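Pectate lyase (Paenibacillus sp. 0602, PDB 5GT5) cleaves polygalacturonate and partly methylated pectin by endo-acting elimination, probably with the help of calcium. Local coordinates at residues Asp275-Arg281 with Asn324-Glu330. The protein carries 1 engineered substitution. Residues are numbered along the deposited sequence; the frame is centred on the assembly and turned at random.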
loop_
_atom_site.group_PDB
_atom_site.type_symbol
_atom_site.label_atom_id
_atom_site.label_comp_id
_atom_site.label_asym_id
_atom_site.label_seq_id
_atom_site.Cartn_x
_atom_site.Cartn_y
_atom_site.Cartn_z
ATOM N N ASP A 275 -27.036 -1.349 12.242
ATOM C CA ASP A 275 -25.892 -2.094 12.795
ATOM C C ASP A 275 -24.644 -1.835 11.975
ATOM O O ASP A 275 -24.719 -1.471 10.793
ATOM C CB ASP A 275 -26.251 -3.600 12.758
ATOM C CG ASP A 275 -25.414 -4.480 13.680
ATOM O OD1 ASP A 275 -24.587 -3.989 14.496
ATOM O OD2 ASP A 275 -25.614 -5.715 13.580
ATOM N N ARG A 276 -23.492 -2.034 12.608
ATOM C CA ARG A 276 -22.185 -2.081 11.941
ATOM C C ARG A 276 -21.764 -0.728 11.386
ATOM O O ARG A 276 -21.538 -0.559 10.181
ATOM C CB ARG A 276 -22.145 -3.157 10.857
ATOM C CG ARG A 276 -22.622 -4.530 11.305
ATOM C CD ARG A 276 -22.263 -5.533 10.202
ATOM N NE ARG A 276 -22.679 -6.894 10.558
ATOM C CZ ARG A 276 -22.672 -7.911 9.682
ATOM N NH1 ARG A 276 -22.332 -7.705 8.431
ATOM N NH2 ARG A 276 -23.060 -9.119 10.071
ATOM N N MET A 277 -21.599 0.236 12.283
ATOM C CA MET A 277 -21.136 1.573 11.861
ATOM C C MET A 277 -19.843 2.010 12.552
ATOM O O MET A 277 -19.835 2.983 13.306
ATOM C CB MET A 277 -22.237 2.601 12.120
ATOM C CG MET A 277 -23.450 2.417 11.179
ATOM S SD MET A 277 -24.895 3.368 11.693
ATOM C CE MET A 277 -25.444 2.359 13.057
ATOM N N PRO A 278 -18.733 1.280 12.318
ATOM C CA PRO A 278 -18.554 0.020 11.593
ATOM C C PRO A 278 -18.618 -1.160 12.548
ATOM O O PRO A 278 -18.736 -0.971 13.767
ATOM C CB PRO A 278 -17.148 0.159 11.037
ATOM C CG PRO A 278 -16.413 0.846 12.210
ATOM C CD PRO A 278 -17.438 1.766 12.852
ATOM N N ARG A 279 -18.557 -2.380 12.011
ATOM C CA ARG A 279 -18.206 -3.537 12.842
ATOM C C ARG A 279 -16.792 -3.967 12.472
ATOM O O ARG A 279 -16.535 -4.401 11.343
ATOM C CB ARG A 279 -19.155 -4.710 12.608
ATOM C CG ARG A 279 -18.919 -5.858 13.612
ATOM C CD ARG A 279 -19.270 -7.206 12.980
ATOM N NE ARG A 279 -19.381 -8.220 14.020
ATOM C CZ ARG A 279 -18.346 -8.792 14.623
ATOM N NH1 ARG A 279 -17.086 -8.491 14.283
ATOM N NH2 ARG A 279 -18.604 -9.685 15.580
ATOM N N LEU A 280 -15.878 -3.859 13.428
ATOM C CA LEU A 280 -14.468 -4.167 13.185
ATOM C C LEU A 280 -14.000 -5.416 13.914
ATOM O O LEU A 280 -14.357 -5.629 15.068
ATOM C CB LEU A 280 -13.621 -3.001 13.683
ATOM C CG LEU A 280 -12.101 -3.183 13.530
ATOM C CD1 LEU A 280 -11.666 -3.241 12.052
ATOM C CD2 LEU A 280 -11.418 -2.002 14.224
ATOM N N ARG A 281 -13.158 -6.217 13.253
ATOM C CA ARG A 281 -12.335 -7.242 13.908
ATOM C C ARG A 281 -10.870 -6.858 13.750
ATOM O O ARG A 281 -10.423 -6.533 12.644
ATOM C CB ARG A 281 -12.506 -8.603 13.226
ATOM C CG ARG A 281 -13.813 -9.277 13.473
ATOM C CD ARG A 281 -13.833 -10.647 12.781
ATOM N NE ARG A 281 -14.925 -11.443 13.298
ATOM C CZ ARG A 281 -16.132 -11.555 12.766
ATOM N NH1 ARG A 281 -16.460 -10.925 11.637
ATOM N NH2 ARG A 281 -17.038 -12.315 13.368
ATOM N N ASN A 324 -27.778 -0.892 17.041
ATOM C CA ASN A 324 -26.372 -0.797 17.360
ATOM C C ASN A 324 -25.724 0.359 16.636
ATOM O O ASN A 324 -26.255 0.855 15.651
ATOM C CB ASN A 324 -25.626 -2.072 16.969
ATOM C CG ASN A 324 -26.007 -3.284 17.815
ATOM O OD1 ASN A 324 -26.614 -3.167 18.897
ATOM N ND2 ASN A 324 -25.644 -4.477 17.306
ATOM N N GLY A 325 -24.570 0.774 17.106
ATOM C CA GLY A 325 -23.792 1.826 16.468
ATOM C C GLY A 325 -22.441 1.312 15.994
ATOM O O GLY A 325 -22.358 0.579 14.994
ATOM N N ALA A 326 -21.377 1.688 16.700
ATOM C CA ALA A 326 -20.013 1.245 16.389
ATOM C C ALA A 326 -19.669 0.033 17.249
ATOM O O ALA A 326 -20.044 -0.038 18.442
ATOM C CB ALA A 326 -19.019 2.399 16.672
ATOM N N ILE A 327 -18.977 -0.937 16.656
ATOM C CA ILE A 327 -18.678 -2.204 17.326
ATOM C C ILE A 327 -17.214 -2.555 17.080
ATOM O O ILE A 327 -16.788 -2.683 15.926
ATOM C CB ILE A 327 -19.559 -3.345 16.762
ATOM C CG1 ILE A 327 -21.043 -2.987 16.869
ATOM C CG2 ILE A 327 -19.325 -4.624 17.580
ATOM C CD1 ILE A 327 -21.684 -2.585 15.562
ATOM N N SER A 328 -16.444 -2.719 18.152
ATOM C CA SER A 328 -15.060 -3.158 18.059
ATOM C C SER A 328 -14.949 -4.538 18.683
ATOM O O SER A 328 -15.399 -4.737 19.818
ATOM C CB SER A 328 -14.142 -2.215 18.838
ATOM O OG SER A 328 -12.783 -2.592 18.601
ATOM N N THR A 329 -14.358 -5.480 17.937
ATOM C CA THR A 329 -14.226 -6.853 18.428
ATOM C C THR A 329 -12.823 -7.376 18.193
ATOM O O THR A 329 -12.069 -6.858 17.359
ATOM C CB THR A 329 -15.235 -7.840 17.764
ATOM O OG1 THR A 329 -14.856 -8.082 16.390
ATOM C CG2 THR A 329 -16.687 -7.332 17.830
ATOM N N GLU A 330 -12.504 -8.446 18.926
ATOM C CA GLU A 330 -11.321 -9.246 18.630
ATOM C C GLU A 330 -10.059 -8.398 18.570
ATOM O O GLU A 330 -9.275 -8.453 17.623
ATOM C CB GLU A 330 -11.495 -10.081 17.335
ATOM C CG GLU A 330 -12.723 -11.004 17.400
ATOM C CD GLU A 330 -13.019 -11.760 16.120
ATOM O OE1 GLU A 330 -12.139 -11.835 15.252
ATOM O OE2 GLU A 330 -14.163 -12.247 15.977
HETATM O O HOH W 1 -16.473 -11.313 17.067
#
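Arg281 and Glu330 both hold CG beside the backbone N (chi1 -72° and -57°) and then run extended, which lays the two chains side by side. Arg281 NE, not the end of its guanidinium, makes the salt bridge to Glu330 OE2, 2.9 Å away. The acid lies close to the guanidinium plane, whereas NE comes from above the carboxylate plane. Arg281 NH1 also hydrogen-bonds to Gly250 O. Ser253 OG hydrogen-bonds to Glu330 OE2 and Asp254 N to OE1, and a water links OE2 to Arg279 NH2. Arg279 NH1 lies over the centre of the Arg281 guanidinium, 3.5 Å above its plane. A leucine in place of Arg281 would probably cost Glu330 its direct salt bridge and remove the bond to Gly250 O. Thr329 OG1 gives a 2.8 Å hydrogen bond to Leu280 O. Thr329 N reaches the same oxygen from the opposite face, so two bonds grip it. Asn324 ND2 donates to Asp275 OD1 at 3.0 Å. Ile327 CD1 packs 3.5 Å from the backbone N of Arg276, the probable active-site residue. Bonds from Ile327 N to Pro278 O and Leu280 N to Ile327 O, both 2.9 Å, pair the strands in parallel, as neighbouring rungs of the right-handed parallel beta-helix of polysaccharide lyase family 1.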